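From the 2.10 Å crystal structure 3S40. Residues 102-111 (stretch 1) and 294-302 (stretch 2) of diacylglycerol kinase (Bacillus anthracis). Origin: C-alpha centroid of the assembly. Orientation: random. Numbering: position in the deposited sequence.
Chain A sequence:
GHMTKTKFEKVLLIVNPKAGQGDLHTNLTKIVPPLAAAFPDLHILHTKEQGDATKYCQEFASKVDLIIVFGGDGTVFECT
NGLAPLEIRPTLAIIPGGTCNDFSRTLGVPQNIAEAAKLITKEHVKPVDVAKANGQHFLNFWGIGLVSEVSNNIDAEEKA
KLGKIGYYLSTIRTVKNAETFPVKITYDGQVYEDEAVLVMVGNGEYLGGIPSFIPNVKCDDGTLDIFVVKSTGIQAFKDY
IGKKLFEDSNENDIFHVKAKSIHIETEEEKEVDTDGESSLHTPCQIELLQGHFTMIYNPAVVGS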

# COMPACT_ATOMS: atom_id res chain seq x y z
N ASP A 102 -3.91 -2.34 5.29
CA ASP A 102 -4.25 -2.55 3.89
C ASP A 102 -3.19 -3.30 3.11
O ASP A 102 -3.48 -4.28 2.41
CB ASP A 102 -4.54 -1.21 3.21
CG ASP A 102 -5.94 -0.71 3.51
OD1 ASP A 102 -6.81 -1.57 3.76
OD2 ASP A 102 -6.15 0.52 3.51
N PHE A 103 -1.94 -2.85 3.22
CA PHE A 103 -0.95 -3.57 2.44
C PHE A 103 -0.61 -4.98 2.94
O PHE A 103 -0.32 -5.87 2.14
CB PHE A 103 0.30 -2.75 2.11
CG PHE A 103 0.82 -3.07 0.76
CD1 PHE A 103 0.22 -2.51 -0.36
CD2 PHE A 103 1.80 -4.03 0.59
CE1 PHE A 103 0.64 -2.84 -1.63
CE2 PHE A 103 2.23 -4.38 -0.67
CZ PHE A 103 1.65 -3.79 -1.79
N SER A 104 -0.68 -5.18 4.25
CA SER A 104 -0.48 -6.50 4.80
C SER A 104 -1.57 -7.42 4.26
O SER A 104 -1.31 -8.59 3.90
CB SER A 104 -0.44 -6.47 6.36
OG SER A 104 -1.74 -6.57 6.94
N ARG A 105 -2.79 -6.91 4.15
CA ARG A 105 -3.87 -7.73 3.57
C ARG A 105 -3.61 -8.06 2.11
O ARG A 105 -3.89 -9.16 1.64
CB ARG A 105 -5.23 -7.07 3.71
CG ARG A 105 -5.72 -7.02 5.16
CD ARG A 105 -6.98 -6.18 5.26
NE ARG A 105 -7.18 -5.70 6.62
CZ ARG A 105 -7.89 -6.34 7.53
NH1 ARG A 105 -8.02 -5.82 8.75
NH2 ARG A 105 -8.46 -7.50 7.22
N THR A 106 -3.06 -7.10 1.38
CA THR A 106 -2.76 -7.33 -0.03
C THR A 106 -1.83 -8.55 -0.18
O THR A 106 -1.98 -9.37 -1.10
CB THR A 106 -2.16 -6.05 -0.65
OG1 THR A 106 -3.19 -5.05 -0.74
CG2 THR A 106 -1.61 -6.33 -2.04
N LEU A 107 -0.91 -8.70 0.77
CA LEU A 107 0.10 -9.77 0.76
C LEU A 107 -0.43 -11.04 1.41
O LEU A 107 0.28 -12.04 1.50
CB LEU A 107 1.39 -9.32 1.48
CG LEU A 107 2.06 -8.07 0.89
CD1 LEU A 107 3.24 -7.59 1.78
CD2 LEU A 107 2.52 -8.29 -0.54
N GLY A 108 -1.69 -10.99 1.84
CA GLY A 108 -2.34 -12.15 2.41
C GLY A 108 -1.82 -12.49 3.80
O GLY A 108 -1.98 -13.61 4.30
N VAL A 109 -1.19 -11.52 4.42
CA VAL A 109 -0.64 -11.72 5.76
C VAL A 109 -1.75 -11.92 6.80
O VAL A 109 -2.65 -11.10 6.90
CB VAL A 109 0.20 -10.53 6.20
CG1 VAL A 109 0.65 -10.72 7.65
CG2 VAL A 109 1.41 -10.34 5.24
N PRO A 110 -1.66 -13.00 7.58
CA PRO A 110 -2.61 -13.25 8.68
C PRO A 110 -2.74 -12.02 9.55
O PRO A 110 -1.74 -11.36 9.85
CB PRO A 110 -1.93 -14.37 9.47
CG PRO A 110 -1.11 -15.10 8.47
CD PRO A 110 -0.66 -14.09 7.45
N GLN A 111 -3.96 -11.69 9.98
CA GLN A 111 -4.15 -10.52 10.82
C GLN A 111 -3.90 -10.82 12.31
O GLN A 111 -3.78 -9.92 13.13
CB GLN A 111 -5.53 -9.89 10.58
CG GLN A 111 -5.70 -9.28 9.18
CD GLN A 111 -4.71 -8.14 8.91
OE1 GLN A 111 -4.81 -7.07 9.52
NE2 GLN A 111 -3.76 -8.37 7.99
N THR A 294 10.84 -6.23 -2.95
CA THR A 294 10.52 -7.61 -2.66
C THR A 294 9.89 -7.65 -1.26
O THR A 294 10.36 -7.00 -0.33
CB THR A 294 11.79 -8.51 -2.68
OG1 THR A 294 12.70 -8.07 -1.66
CG2 THR A 294 12.48 -8.42 -4.04
N MSE A 295 8.83 -8.45 -1.12
CA MSE A 295 8.11 -8.52 0.13
C MSE A 295 7.77 -9.95 0.53
O MSE A 295 7.52 -10.81 -0.32
CB MSE A 295 6.85 -7.66 0.04
CG MSE A 295 7.15 -6.25 -0.42
SE MSE A 295 5.84 -4.89 0.06
CE MSE A 295 5.89 -5.03 2.01
N ILE A 296 7.76 -10.19 1.83
CA ILE A 296 7.27 -11.44 2.38
C ILE A 296 5.77 -11.49 2.14
O ILE A 296 5.07 -10.50 2.34
CB ILE A 296 7.52 -11.52 3.89
CG1 ILE A 296 9.02 -11.66 4.18
CG2 ILE A 296 6.74 -12.69 4.50
CD1 ILE A 296 9.62 -13.00 3.76
N TYR A 297 5.26 -12.65 1.75
CA TYR A 297 3.82 -12.76 1.56
C TYR A 297 3.34 -14.17 1.88
O TYR A 297 4.14 -15.04 2.25
CB TYR A 297 3.45 -12.37 0.11
CG TYR A 297 3.77 -13.45 -0.90
CD1 TYR A 297 2.75 -14.14 -1.54
CD2 TYR A 297 5.09 -13.80 -1.20
CE1 TYR A 297 3.03 -15.13 -2.47
CE2 TYR A 297 5.39 -14.79 -2.11
CZ TYR A 297 4.34 -15.45 -2.75
OH TYR A 297 4.58 -16.45 -3.66
N ASN A 298 2.03 -14.39 1.70
CA ASN A 298 1.40 -15.66 2.05
C ASN A 298 0.90 -16.38 0.80
O ASN A 298 -0.16 -16.03 0.28
CB ASN A 298 0.22 -15.42 2.98
CG ASN A 298 -0.33 -16.70 3.56
OD1 ASN A 298 0.14 -17.80 3.23
ND2 ASN A 298 -1.34 -16.58 4.44
N PRO A 299 1.64 -17.38 0.32
CA PRO A 299 1.21 -18.06 -0.91
C PRO A 299 -0.04 -18.93 -0.68
O PRO A 299 -0.73 -19.27 -1.63
CB PRO A 299 2.43 -18.92 -1.29
CG PRO A 299 3.51 -18.59 -0.29
CD PRO A 299 2.83 -18.02 0.91
N ALA A 300 -0.33 -19.27 0.57
CA ALA A 300 -1.53 -20.05 0.89
C ALA A 300 -2.80 -19.24 0.69
O ALA A 300 -3.90 -19.80 0.60
CB ALA A 300 -1.46 -20.57 2.31
N VAL A 301 -2.65 -17.92 0.64
CA VAL A 301 -3.78 -17.02 0.48
C VAL A 301 -3.64 -16.18 -0.80
O VAL A 301 -4.63 -15.78 -1.41
CB VAL A 301 -3.91 -16.09 1.71
CG1 VAL A 301 -4.93 -14.99 1.47
CG2 VAL A 301 -4.28 -16.91 2.96
N VAL A 302 -2.40 -15.94 -1.23
CA VAL A 302 -2.15 -15.02 -2.33
C VAL A 302 -0.83 -15.33 -3.03
O VAL A 302 -0.80 -15.91 -4.12
CB VAL A 302 -2.10 -13.56 -1.83
CG1 VAL A 302 -0.66 -13.09 -1.69
CG2 VAL A 302 -2.88 -12.65 -2.75

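The contact joins the end of a helix, residues 102–106, to a segment that leaves a β-strand and turns, and its most telling side chain is N298. The CA-to-CB bond of N298 points toward the other stretch, and with chi1 at -170° (t) and chi2 near zero its ND2 donates to the carbonyl O of G108 at 3.0 Å. The backbone N of N298 meanwhile donates to the O of L107 at 2.9 Å, so one residue binds two successive carbonyls. The other half of the amide is used as well: OD1 of N298 accepts from the backbone N of A300 at 3.1 Å, which ties the side chain to its own turn. An amide, with donor and acceptor on one short stem, suits both tasks, and the two bonds help to fix its orientation.

G108 ends the helix in a Schellman motif. Its phi of 73° lies in a region that favours glycine, and its N reaches back to the O of R105 at 2.9 Å, while the N of V109 reaches the O of S104 at 3.0 Å. Packing matters here too. An ideal CB on G108 would point toward the other stretch and lie 3.2 Å from CG1 of V301, 3.3 Å from CB of V302 and 3.5 Å from CB of N298, all tight. Without a side chain, the backbone of G108 can sit close to this turn.

L107 has the largest area covered by the partner stretch. Its CA-to-CB bond points sideways, and the common m,t rotamer (-58°, 173°) carries CD1 to 3.7 Å from CE of M295 and 3.5 Å from the O of I296. Its CB also packs 3.9 Å from CB of Y297. The branched, apolar leucine thus fills space beside the strand while its carbonyl serves N298.

The CA-to-CB bond of M295, a selenomethionine, points toward the stretch that holds F103 and L107. Its chi angles of -52° (m), -157° (t) and 60° (p) bend the flexible chain so that SE lies 3.7 Å from CE2 of F103 and CE lies near L107. SE is 4.9 Å from the centroid of the F103 ring, in an oblique approach 64° off the ring normal. The CA-to-CB bond of F103 points sideways, but its ring comes nearer, with chi1 at -144°, between wells.

V302 flanks the polar centre: its CG1 packs 3.5 Å from the O of L107, and its CG2 is 3.8 Å from the O of T106. Its chi1 of 101° is also off a standard well.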